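Periplasmic binding protein component of an ABC type zinc uptake transporter (Synechocystis sp., PDB 2OV3) binds zinc and, as the periplasmic solute-binding component of an ABC transporter, probably delivers it to the membrane-embedded uptake machinery. Local coordinates at residues Gln154-Arg159 with Gln250-Ala255; Leu104-Val109 with Ser243-Val248; Lys195-Thr200 with Ala225-Gly230. All coordinates share one frame; numbering follows the deposited sequence.

Contact 1: Gln154-Arg159 with Gln250-Ala255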
ATOM      1  N   GLN A 154     -15.715   5.857  10.914  1.00 31.73           N
ATOM      2  CA  GLN A 154     -15.978   6.962  11.848  1.00 32.43           C
ATOM      3  C   GLN A 154     -16.750   6.636  13.119  1.00 32.27           C
ATOM      4  O   GLN A 154     -16.349   7.035  14.204  1.00 32.84           O
ATOM      5  CB  GLN A 154     -16.699   8.105  11.119  1.00 32.82           C
ATOM      6  CG  GLN A 154     -17.136   9.270  12.022  1.00 36.22           C
ATOM      7  CD  GLN A 154     -18.445   9.003  12.773  1.00 36.93           C
ATOM      8  OE1 GLN A 154     -19.483   8.721  12.163  1.00 38.59           O
ATOM      9  NE2 GLN A 154     -18.399   9.097  14.097  1.00 34.94           N
ATOM     10  N   PRO A 155     -17.873   5.915  12.995  1.00 32.20           N
ATOM     11  CA  PRO A 155     -18.683   5.569  14.163  1.00 30.92           C
ATOM     12  C   PRO A 155     -18.180   4.419  15.020  1.00 30.89           C
ATOM     13  O   PRO A 155     -18.744   4.155  16.081  1.00 32.88           O
ATOM     14  CB  PRO A 155     -20.035   5.258  13.541  1.00 30.70           C
ATOM     15  CG  PRO A 155     -19.633   4.544  12.288  1.00 30.80           C
ATOM     16  CD  PRO A 155     -18.499   5.408  11.757  1.00 31.40           C
ATOM     17  N   LEU A 156     -17.125   3.743  14.580  1.00 27.44           N
ATOM     18  CA  LEU A 156     -16.613   2.593  15.323  1.00 25.99           C
ATOM     19  C   LEU A 156     -16.089   2.905  16.733  1.00 25.36           C
ATOM     20  O   LEU A 156     -15.229   3.769  16.917  1.00 25.48           O
ATOM     21  CB  LEU A 156     -15.521   1.880  14.511  1.00 24.94           C
ATOM     22  CG  LEU A 156     -15.826   1.482  13.050  1.00 24.43           C
ATOM     23  CD1 LEU A 156     -14.582   0.820  12.445  1.00 24.43           C
ATOM     24  CD2 LEU A 156     -17.014   0.520  12.989  1.00 23.17           C
ATOM     25  N   PRO A 157     -16.624   2.209  17.756  1.00 24.07           N
ATOM     26  CA  PRO A 157     -16.202   2.408  19.147  1.00 23.81           C
ATOM     27  C   PRO A 157     -14.723   2.044  19.274  1.00 24.30           C
ATOM     28  O   PRO A 157     -13.941   2.774  19.888  1.00 25.04           O
ATOM     29  CB  PRO A 157     -17.085   1.435  19.923  1.00 22.48           C
ATOM     30  CG  PRO A 157     -18.304   1.331  19.068  1.00 22.87           C
ATOM     31  CD  PRO A 157     -17.748   1.259  17.684  1.00 23.15           C
ATOM     32  N   GLN A 158     -14.349   0.907  18.685  1.00 23.53           N
ATOM     33  CA  GLN A 158     -12.962   0.443  18.729  1.00 23.11           C
ATOM     34  C   GLN A 158     -12.171   1.053  17.585  1.00 22.95           C
ATOM     35  O   GLN A 158     -12.537   0.909  16.419  1.00 25.53           O
ATOM     36  CB  GLN A 158     -12.894  -1.088  18.648  1.00 23.42           C
ATOM     37  CG  GLN A 158     -11.476  -1.664  18.694  1.00 20.02           C
ATOM     38  CD  GLN A 158     -10.691  -1.202  19.915  1.00 20.39           C
ATOM     39  OE1 GLN A 158      -9.772  -0.399  19.803  1.00 19.87           O
ATOM     40  NE2 GLN A 158     -11.055  -1.712  21.091  1.00 19.70           N
ATOM     41  N   ARG A 159     -11.092   1.749  17.934  1.00 21.60           N
ATOM     42  CA  ARG A 159     -10.224   2.397  16.958  1.00 19.59           C
ATOM     43  C   ARG A 159      -8.933   1.596  16.717  1.00 18.36           C
ATOM     44  O   ARG A 159      -8.176   1.906  15.804  1.00 17.38           O
ATOM     45  CB  ARG A 159      -9.826   3.805  17.436  1.00 19.92           C
ATOM     46  CG  ARG A 159     -10.935   4.687  18.019  1.00 20.88           C
ATOM     47  CD  ARG A 159     -12.129   4.846  17.089  1.00 21.90           C
ATOM     48  NE  ARG A 159     -11.767   5.318  15.760  1.00 24.77           N
ATOM     49  CZ  ARG A 159     -12.572   5.248  14.703  1.00 26.32           C
ATOM     50  NH1 ARG A 159     -13.780   4.725  14.833  1.00 25.39           N
ATOM     51  NH2 ARG A 159     -12.172   5.699  13.519  1.00 24.73           N
ATOM     52  N   GLN A 250     -14.601  -2.563   5.760  1.00 22.88           N
ATOM     53  CA  GLN A 250     -15.751  -3.342   6.216  1.00 23.32           C
ATOM     54  C   GLN A 250     -15.385  -4.410   7.236  1.00 23.28           C
ATOM     55  O   GLN A 250     -16.147  -4.664   8.179  1.00 23.45           O
ATOM     56  CB  GLN A 250     -16.473  -3.992   5.026  1.00 25.85           C
ATOM     57  CG  GLN A 250     -17.844  -4.535   5.398  1.00 28.96           C
ATOM     58  CD  GLN A 250     -18.650  -3.522   6.207  1.00 31.42           C
ATOM     59  OE1 GLN A 250     -18.863  -2.379   5.776  1.00 32.37           O
ATOM     60  NE2 GLN A 250     -19.089  -3.932   7.394  1.00 32.07           N
ATOM     61  N   LYS A 251     -14.234  -5.050   7.043  1.00 21.95           N
ATOM     62  CA  LYS A 251     -13.785  -6.075   7.986  1.00 19.13           C
ATOM     63  C   LYS A 251     -13.453  -5.363   9.301  1.00 18.19           C
ATOM     64  O   LYS A 251     -13.886  -5.794  10.367  1.00 17.94           O
ATOM     65  CB  LYS A 251     -12.555  -6.809   7.437  1.00 17.35           C
ATOM     66  CG  LYS A 251     -12.817  -7.576   6.165  1.00 18.07           C
ATOM     67  CD  LYS A 251     -11.752  -8.638   5.909  1.00 18.05           C
ATOM     68  CE  LYS A 251     -12.156  -9.542   4.742  1.00 18.19           C
ATOM     69  NZ  LYS A 251     -11.106 -10.563   4.419  1.00 19.14           N
ATOM     70  N   ILE A 252     -12.691  -4.270   9.210  1.00 16.92           N
ATOM     71  CA  ILE A 252     -12.339  -3.499  10.390  1.00 17.51           C
ATOM     72  C   ILE A 252     -13.650  -3.225  11.131  1.00 18.55           C
ATOM     73  O   ILE A 252     -13.812  -3.614  12.281  1.00 20.17           O
ATOM     74  CB  ILE A 252     -11.689  -2.123  10.045  1.00 19.08           C
ATOM     75  CG1 ILE A 252     -10.331  -2.308   9.344  1.00 17.27           C
ATOM     76  CG2 ILE A 252     -11.543  -1.282  11.317  1.00 16.88           C
ATOM     77  CD1 ILE A 252      -9.336  -3.166  10.103  1.00 20.54           C
ATOM     78  N   ALA A 253     -14.594  -2.588  10.445  1.00 18.29           N
ATOM     79  CA  ALA A 253     -15.884  -2.247  11.032  1.00 19.94           C
ATOM     80  C   ALA A 253     -16.611  -3.415  11.680  1.00 19.78           C
ATOM     81  O   ALA A 253     -17.183  -3.264  12.758  1.00 20.33           O
ATOM     82  CB  ALA A 253     -16.782  -1.591   9.985  1.00 17.43           C
ATOM     83  N   ASN A 254     -16.601  -4.576  11.042  1.00 19.12           N
ATOM     84  CA  ASN A 254     -17.280  -5.723  11.633  1.00 20.09           C
ATOM     85  C   ASN A 254     -16.624  -6.112  12.944  1.00 20.40           C
ATOM     86  O   ASN A 254     -17.283  -6.564  13.878  1.00 19.68           O
ATOM     87  CB  ASN A 254     -17.256  -6.927  10.688  1.00 19.59           C
ATOM     88  CG  ASN A 254     -18.102  -6.711   9.462  1.00 21.90           C
ATOM     89  OD1 ASN A 254     -19.088  -5.973   9.500  1.00 25.28           O
ATOM     90  ND2 ASN A 254     -17.734  -7.357   8.366  1.00 20.66           N
ATOM     91  N   ALA A 255     -15.313  -5.912  13.006  1.00 19.95           N
ATOM     92  CA  ALA A 255     -14.541  -6.255  14.185  1.00 19.77           C
ATOM     93  C   ALA A 255     -14.517  -5.173  15.271  1.00 18.04           C
ATOM     94  O   ALA A 255     -14.450  -5.493  16.460  1.00 18.73           O
ATOM     95  CB  ALA A 255     -13.122  -6.604  13.770  1.00 17.99           C
TER

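Contact 2: Leu104-Val109 with Ser243-Val248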
ATOM      1  N   LEU A 104      -1.891   3.111   0.224  1.00 14.30           N
ATOM      2  CA  LEU A 104      -3.118   2.609   0.817  1.00 13.25           C
ATOM      3  C   LEU A 104      -3.939   3.771   1.409  1.00 14.74           C
ATOM      4  O   LEU A 104      -4.946   3.564   2.095  1.00 15.14           O
ATOM      5  CB  LEU A 104      -2.782   1.533   1.869  1.00 10.63           C
ATOM      6  CG  LEU A 104      -2.045   0.321   1.212  1.00 11.61           C
ATOM      7  CD1 LEU A 104      -1.395  -0.560   2.255  1.00  6.33           C
ATOM      8  CD2 LEU A 104      -3.048  -0.496   0.369  1.00  6.23           C
ATOM      9  N   SER A 105      -3.499   4.998   1.139  1.00 14.10           N
ATOM     10  CA  SER A 105      -4.218   6.197   1.582  1.00 15.09           C
ATOM     11  C   SER A 105      -4.875   6.814   0.351  1.00 13.86           C
ATOM     12  O   SER A 105      -4.183   7.288  -0.558  1.00 12.50           O
ATOM     13  CB  SER A 105      -3.266   7.229   2.208  1.00 16.69           C
ATOM     14  OG  SER A 105      -3.880   8.510   2.292  1.00 17.79           O
ATOM     15  N   PRO A 106      -6.219   6.802   0.294  1.00 12.97           N
ATOM     16  CA  PRO A 106      -6.925   7.377  -0.855  1.00 13.75           C
ATOM     17  C   PRO A 106      -6.495   8.832  -1.079  1.00 15.11           C
ATOM     18  O   PRO A 106      -6.094   9.216  -2.182  1.00 15.69           O
ATOM     19  CB  PRO A 106      -8.393   7.253  -0.452  1.00 12.42           C
ATOM     20  CG  PRO A 106      -8.397   5.984   0.331  1.00 12.30           C
ATOM     21  CD  PRO A 106      -7.166   6.128   1.200  1.00 12.62           C
ATOM     22  N   THR A 107      -6.570   9.627  -0.017  1.00 13.00           N
ATOM     23  CA  THR A 107      -6.172  11.020  -0.069  1.00 12.89           C
ATOM     24  C   THR A 107      -4.775  11.185  -0.644  1.00 13.36           C
ATOM     25  O   THR A 107      -4.578  11.947  -1.580  1.00 17.33           O
ATOM     26  CB  THR A 107      -6.161  11.655   1.333  1.00 11.82           C
ATOM     27  OG1 THR A 107      -7.491  11.686   1.852  1.00  8.51           O
ATOM     28  CG2 THR A 107      -5.603  13.073   1.284  1.00  9.59           C
ATOM     29  N   LEU A 108      -3.801  10.482  -0.084  1.00 15.20           N
ATOM     30  CA  LEU A 108      -2.445  10.598  -0.581  1.00 15.86           C
ATOM     31  C   LEU A 108      -2.306  10.052  -1.996  1.00 16.32           C
ATOM     32  O   LEU A 108      -1.464  10.517  -2.760  1.00 18.66           O
ATOM     33  CB  LEU A 108      -1.478   9.897   0.372  1.00 16.32           C
ATOM     34  CG  LEU A 108      -0.681  10.732   1.398  1.00 17.98           C
ATOM     35  CD1 LEU A 108      -1.451  11.934   1.929  1.00 14.95           C
ATOM     36  CD2 LEU A 108      -0.292   9.803   2.535  1.00 15.95           C
ATOM     37  N   VAL A 109      -3.116   9.074  -2.370  1.00 16.47           N
ATOM     38  CA  VAL A 109      -2.999   8.564  -3.727  1.00 16.32           C
ATOM     39  C   VAL A 109      -3.319   9.691  -4.714  1.00 18.01           C
ATOM     40  O   VAL A 109      -2.743   9.748  -5.806  1.00 18.41           O
ATOM     41  CB  VAL A 109      -3.935   7.356  -3.960  1.00 14.04           C
ATOM     42  CG1 VAL A 109      -4.119   7.091  -5.450  1.00 13.69           C
ATOM     43  CG2 VAL A 109      -3.348   6.142  -3.287  1.00 10.39           C
ATOM     44  N   SER A 243     -11.942  -1.394  -4.592  1.00 23.14           N
ATOM     45  CA  SER A 243     -12.871  -2.347  -3.991  1.00 23.01           C
ATOM     46  C   SER A 243     -12.219  -3.052  -2.822  1.00 21.80           C
ATOM     47  O   SER A 243     -12.895  -3.532  -1.911  1.00 21.82           O
ATOM     48  CB  SER A 243     -13.292  -3.413  -5.007  1.00 24.76           C
ATOM     49  OG  SER A 243     -13.807  -2.826  -6.182  1.00 26.47           O
ATOM     50  N   ASN A 244     -10.896  -3.129  -2.857  1.00 19.76           N
ATOM     51  CA  ASN A 244     -10.196  -3.800  -1.792  1.00 18.53           C
ATOM     52  C   ASN A 244     -10.191  -3.011  -0.501  1.00 19.18           C
ATOM     53  O   ASN A 244     -10.397  -3.576   0.568  1.00 21.01           O
ATOM     54  CB  ASN A 244      -8.761  -4.113  -2.182  1.00 15.98           C
ATOM     55  CG  ASN A 244      -8.018  -4.786  -1.063  1.00 14.89           C
ATOM     56  OD1 ASN A 244      -7.027  -4.268  -0.560  1.00 16.78           O
ATOM     57  ND2 ASN A 244      -8.513  -5.944  -0.643  1.00 12.32           N
ATOM     58  N   LEU A 245      -9.939  -1.714  -0.589  1.00 19.21           N
ATOM     59  CA  LEU A 245      -9.925  -0.901   0.608  1.00 18.56           C
ATOM     60  C   LEU A 245     -11.290  -0.924   1.255  1.00 19.59           C
ATOM     61  O   LEU A 245     -11.396  -0.954   2.479  1.00 20.90           O
ATOM     62  CB  LEU A 245      -9.527   0.534   0.290  1.00 16.50           C
ATOM     63  CG  LEU A 245      -8.036   0.710   0.029  1.00 15.01           C
ATOM     64  CD1 LEU A 245      -7.750   2.188  -0.179  1.00 16.20           C
ATOM     65  CD2 LEU A 245      -7.239   0.182   1.220  1.00 10.94           C
ATOM     66  N   LYS A 246     -12.344  -0.942   0.448  1.00 20.58           N
ATOM     67  CA  LYS A 246     -13.682  -0.962   1.026  1.00 22.02           C
ATOM     68  C   LYS A 246     -13.941  -2.261   1.786  1.00 22.17           C
ATOM     69  O   LYS A 246     -14.517  -2.242   2.872  1.00 21.83           O
ATOM     70  CB  LYS A 246     -14.743  -0.732  -0.055  1.00 24.80           C
ATOM     71  CG  LYS A 246     -14.791   0.720  -0.521  1.00 29.16           C
ATOM     72  CD  LYS A 246     -15.950   1.018  -1.466  1.00 32.11           C
ATOM     73  CE  LYS A 246     -15.586   0.790  -2.926  1.00 33.69           C
ATOM     74  NZ  LYS A 246     -16.542   1.524  -3.808  1.00 35.60           N
ATOM     75  N   ALA A 247     -13.499  -3.386   1.230  1.00 20.40           N
ATOM     76  CA  ALA A 247     -13.680  -4.664   1.903  1.00 19.74           C
ATOM     77  C   ALA A 247     -12.906  -4.640   3.221  1.00 20.81           C
ATOM     78  O   ALA A 247     -13.361  -5.174   4.233  1.00 21.97           O
ATOM     79  CB  ALA A 247     -13.180  -5.804   1.020  1.00 18.48           C
ATOM     80  N   VAL A 248     -11.730  -4.014   3.189  1.00 19.80           N
ATOM     81  CA  VAL A 248     -10.864  -3.893   4.355  1.00 19.37           C
ATOM     82  C   VAL A 248     -11.594  -3.102   5.437  1.00 21.08           C
ATOM     83  O   VAL A 248     -11.796  -3.593   6.548  1.00 21.81           O
ATOM     84  CB  VAL A 248      -9.530  -3.204   3.967  1.00 18.11           C
ATOM     85  CG1 VAL A 248      -8.737  -2.828   5.201  1.00 20.35           C
ATOM     86  CG2 VAL A 248      -8.707  -4.155   3.083  1.00 20.16           C
TER

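Contact 3: Lys195-Thr200 with Ala225-Gly230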
ATOM      1  N   LYS A 195       3.564 -10.723  24.030  1.00 33.86           N
ATOM      2  CA  LYS A 195       2.741 -11.094  25.170  1.00 33.49           C
ATOM      3  C   LYS A 195       2.003  -9.842  25.653  1.00 31.39           C
ATOM      4  O   LYS A 195       0.828  -9.892  26.012  1.00 30.05           O
ATOM      5  CB  LYS A 195       3.602 -11.669  26.304  1.00 35.63           C
ATOM      6  CG  LYS A 195       2.800 -12.076  27.537  1.00 35.24           C
ATOM      7  CD  LYS A 195       1.829 -13.212  27.224  1.00 36.64           C
ATOM      8  CE  LYS A 195       0.886 -13.462  28.389  1.00 35.78           C
ATOM      9  NZ  LYS A 195       1.609 -13.515  29.697  1.00 36.99           N
ATOM     10  N   GLN A 196       2.711  -8.720  25.662  1.00 28.44           N
ATOM     11  CA  GLN A 196       2.117  -7.458  26.065  1.00 27.15           C
ATOM     12  C   GLN A 196       0.995  -7.120  25.084  1.00 25.15           C
ATOM     13  O   GLN A 196      -0.028  -6.556  25.468  1.00 25.33           O
ATOM     14  CB  GLN A 196       3.163  -6.349  26.042  1.00 29.07           C
ATOM     15  CG  GLN A 196       2.574  -4.956  26.060  1.00 33.84           C
ATOM     16  CD  GLN A 196       2.149  -4.523  27.445  1.00 37.81           C
ATOM     17  OE1 GLN A 196       2.973  -4.054  28.238  1.00 37.11           O
ATOM     18  NE2 GLN A 196       0.857  -4.685  27.754  1.00 39.27           N
ATOM     19  N   LEU A 197       1.199  -7.460  23.814  1.00 21.02           N
ATOM     20  CA  LEU A 197       0.199  -7.200  22.799  1.00 20.30           C
ATOM     21  C   LEU A 197      -1.054  -8.020  23.102  1.00 20.79           C
ATOM     22  O   LEU A 197      -2.171  -7.503  23.054  1.00 20.23           O
ATOM     23  CB  LEU A 197       0.757  -7.540  21.407  1.00 19.34           C
ATOM     24  CG  LEU A 197      -0.179  -7.468  20.186  1.00 18.53           C
ATOM     25  CD1 LEU A 197       0.631  -7.286  18.891  1.00 16.73           C
ATOM     26  CD2 LEU A 197      -0.999  -8.737  20.120  1.00 17.28           C
ATOM     27  N   ILE A 198      -0.869  -9.294  23.438  1.00 22.92           N
ATOM     28  CA  ILE A 198      -1.999 -10.164  23.755  1.00 23.96           C
ATOM     29  C   ILE A 198      -2.794  -9.681  24.960  1.00 24.07           C
ATOM     30  O   ILE A 198      -4.024  -9.717  24.948  1.00 24.47           O
ATOM     31  CB  ILE A 198      -1.548 -11.595  24.048  1.00 23.72           C
ATOM     32  CG1 ILE A 198      -0.859 -12.179  22.815  1.00 25.72           C
ATOM     33  CG2 ILE A 198      -2.753 -12.452  24.440  1.00 24.68           C
ATOM     34  CD1 ILE A 198      -0.388 -13.591  23.004  1.00 25.20           C
ATOM     35  N   ASP A 199      -2.103  -9.256  26.010  1.00 25.57           N
ATOM     36  CA  ASP A 199      -2.803  -8.789  27.197  1.00 28.09           C
ATOM     37  C   ASP A 199      -3.523  -7.484  26.913  1.00 28.16           C
ATOM     38  O   ASP A 199      -4.617  -7.248  27.419  1.00 27.78           O
ATOM     39  CB  ASP A 199      -1.837  -8.605  28.371  1.00 30.57           C
ATOM     40  CG  ASP A 199      -1.225  -9.920  28.842  1.00 32.18           C
ATOM     41  OD1 ASP A 199      -1.893 -10.981  28.721  1.00 32.85           O
ATOM     42  OD2 ASP A 199      -0.085  -9.891  29.350  1.00 34.18           O
ATOM     43  N   THR A 200      -2.915  -6.637  26.093  1.00 29.19           N
ATOM     44  CA  THR A 200      -3.536  -5.368  25.758  1.00 30.56           C
ATOM     45  C   THR A 200      -4.804  -5.643  24.962  1.00 30.49           C
ATOM     46  O   THR A 200      -5.843  -5.014  25.175  1.00 30.11           O
ATOM     47  CB  THR A 200      -2.582  -4.501  24.930  1.00 31.63           C
ATOM     48  OG1 THR A 200      -1.513  -4.046  25.769  1.00 33.04           O
ATOM     49  CG2 THR A 200      -3.318  -3.302  24.345  1.00 30.32           C
ATOM     50  N   ALA A 225      -5.619 -17.104  18.713  1.00 27.29           N
ATOM     51  CA  ALA A 225      -6.081 -18.161  19.594  1.00 27.02           C
ATOM     52  C   ALA A 225      -5.972 -17.702  21.044  1.00 27.48           C
ATOM     53  O   ALA A 225      -6.925 -17.817  21.804  1.00 29.83           O
ATOM     54  CB  ALA A 225      -5.253 -19.418  19.382  1.00 24.59           C
ATOM     55  N   GLU A 226      -4.812 -17.174  21.418  1.00 28.17           N
ATOM     56  CA  GLU A 226      -4.591 -16.703  22.774  1.00 28.38           C
ATOM     57  C   GLU A 226      -5.477 -15.542  23.198  1.00 28.87           C
ATOM     58  O   GLU A 226      -5.850 -15.435  24.364  1.00 29.94           O
ATOM     59  CB  GLU A 226      -3.132 -16.297  22.971  1.00 30.39           C
ATOM     60  CG  GLU A 226      -2.242 -17.416  23.478  1.00 32.59           C
ATOM     61  CD  GLU A 226      -2.805 -18.109  24.708  1.00 33.60           C
ATOM     62  OE1 GLU A 226      -3.242 -17.396  25.646  1.00 32.73           O
ATOM     63  OE2 GLU A 226      -2.809 -19.369  24.735  1.00 34.31           O
ATOM     64  N   ILE A 227      -5.807 -14.663  22.266  1.00 28.83           N
ATOM     65  CA  ILE A 227      -6.636 -13.522  22.603  1.00 29.84           C
ATOM     66  C   ILE A 227      -8.114 -13.881  22.529  1.00 29.94           C
ATOM     67  O   ILE A 227      -8.971 -13.141  23.013  1.00 28.45           O
ATOM     68  CB  ILE A 227      -6.382 -12.353  21.646  1.00 30.47           C
ATOM     69  CG1 ILE A 227      -4.879 -12.082  21.538  1.00 32.05           C
ATOM     70  CG2 ILE A 227      -7.115 -11.116  22.154  1.00 31.65           C
ATOM     71  CD1 ILE A 227      -4.523 -10.994  20.546  1.00 30.82           C
ATOM     72  N   GLY A 228      -8.404 -15.021  21.916  1.00 29.82           N
ATOM     73  CA  GLY A 228      -9.781 -15.434  21.768  1.00 29.75           C
ATOM     74  C   GLY A 228     -10.430 -14.699  20.610  1.00 29.85           C
ATOM     75  O   GLY A 228     -11.644 -14.551  20.563  1.00 31.38           O
ATOM     76  N   ALA A 229      -9.633 -14.229  19.660  1.00 29.27           N
ATOM     77  CA  ALA A 229     -10.204 -13.508  18.529  1.00 28.61           C
ATOM     78  C   ALA A 229     -10.151 -14.317  17.231  1.00 28.21           C
ATOM     79  O   ALA A 229      -9.607 -15.420  17.191  1.00 28.00           O
ATOM     80  CB  ALA A 229      -9.493 -12.178  18.349  1.00 27.61           C
ATOM     81  N   GLY A 230     -10.722 -13.757  16.173  1.00 27.70           N
ATOM     82  CA  GLY A 230     -10.712 -14.442  14.902  1.00 29.23           C
ATOM     83  C   GLY A 230      -9.533 -14.013  14.052  1.00 29.73           C
ATOM     84  O   GLY A 230      -8.832 -13.058  14.396  1.00 31.21           O
TER

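Contact 1: Gln154-Arg159 with Gln250-Ala255
Leu-156, which meets Ile-252 and Ala-253 across this contact, is held from its own side by a flat group approaching edge-on. The guanidinium of Arg-159 has the backbone N of Leu-156 at its edge, in plane, and its NH1 donates to Leu-156 O over 2.7 Å. That bond lies 3° out of the guanidinium plane and meets the oxygen on a lone pair, with a C=O...donor angle of 120°, so the rotation of the planar group is well defined. NH1 also bonds to Leu-153 O and NE to Asn-176 O, while Tyr-175 O takes a weak bond from NH2. On the helix, a second flat group, the Gln-250 amide, donates NE2 to Asn-254 OD1 at 2.9 Å, from above that carbonyl's plane.

The contact itself is apolar. With chi1 at -51°, Leu-156 CG stands anti to its carbonyl carbon, and the two methyls fork over the helix backbone. CD1 and CD2 each come to 3.6 Å from Ala-253 CA; CD2 also sits 3.7 Å from Ala-253 CB. CD1 meets Ile-252 CG2 at 3.9 Å, the two side chains crossing at about a right angle. An alanine in place of Leu-156 removes both methyls, which would probably leave the Ala-253 face of the helix without its partner and a gap beside Ile-252 CG2.

Ile-252 in turn packs on Phe-210 of strand 208-212, and Gln-158 shares backbone bonding with Asn-256. The contact thus packs helix 241-256 against the loop that leads from the long helix 128-153 into strand 160-163 of one lobe's sheet, an arrangement consistent with the two-lobed, helix-linked fold of metal-binding solute-binding proteins.

Contact 2: Leu104-Val109 with Ser243-Val248
Leu-245 reaches Leu-104 and Pro-106 because its chi1 of -76° places CG anti to the carbonyl carbon, and chi2 near 180° carries CD1 straight out from the helix, with CD2 branching beside it. CD1 ends 3.9 Å from Pro-106 CG, the proline ring presenting its outer corner to the methyl. The same CD1 lies 3.9 Å from Leu-104 O, and Leu-245 CD2 stands 4.3 Å from Leu-104 CD2, a looser approach. No hydrogen bond crosses between the segments, and the three touching residues are buried. Trp-168 and Phe-171 also pack on Leu-245, while Leu-149 of helix 128-153 and Tyr-175 touch Pro-106.

The start of helix 106-123 is held by a capping bond. Ser-105 occupies the N-cap, and its OG accepts from Leu-108 N over 3.1 Å at a nearly straight N-H...acceptor angle of 165°. That OG is also hydrogen-bonded to Asp-174 OD2, which ties the helix start to helix 169-174.

Leu-104 places this packing beside the metal. Its side chain is about 4 Å from that of His-101 and about 7 Å from the bound zinc ion, so the contact borders the His-37, His-101 and His-165 zinc site.

Contact 3: Lys195-Thr200 with Ala225-Gly230
Ile-198 and Ile-227 form the tight part of this contact: Ile-198 CG2 lies 3.6 Å from Ile-227 CG1, with the two side chains crossing obliquely. Ile-198 CG2 is anti to its backbone N while CG1 lies beside it (chi1 -61°), which turns CG2 onto Ile-227 and leaves the CG1-CD1 arm to reach Glu-226. At the far end of that extended arm, CD1 is 3.9 Å from Glu-226 CB. Packing thins toward Leu-197, whose CD2 stays 4.2 Å from Ile-227 CD1. Ile-223 of helix 218-227 adds to the apolar cluster by touching both Leu-197 and Ile-198.

The two helices, 193-204 and 218-227, pack against each other beside the parallel sheet of strands 178-181, 160-163, 208-212 and 230-234. Helix 218-227 is the connection of a beta-alpha-beta crossover between the neighbouring strands 208-212 and 230-234, and it ends inside this contact in a Schellman motif. Gly-228 is its C-prime residue, with phi at 80° and its N bonded to Ala-225 O over 3.2 Å. A side-chain carbon here would collide with the carbonyl oxygen of Ile-227. Gly-230 then opens the strand, sharing backbone bonds with Thr-207 and Val-209.

The solvent side is different in kind. Glu-226 is exposed and meets Ile-198 mainly through CB; its carboxylate makes a long, weak ion pair with Lys-202. Away from the helix 218-227 interface, Gln-196 O accepts from both Thr-200 OG1, at 2.9 Å, and Thr-200 N.

Contacts 1 and 2 are the buried ones and share helix 241-256: its earlier turns serve contact 2 near the zinc, its later turns contact 1 beside the loop leading into strand 160-163, with centres 15 Å apart. Contact 2 is centred about 8 Å from the chain's centre, contact 1 about 20 Å and contact 3, partly buried and holding two other helices, about 26 Å; along the sequence contact 3 nests inside the loops closed by both. All three meet through apolar side chains without a hydrogen bond across. The polar support differs: an arginine gathering backbone carbonyls in contact 1, a serine helix cap in contact 2, and a glycine-ended helix with a solvent-side glutamate in contact 3.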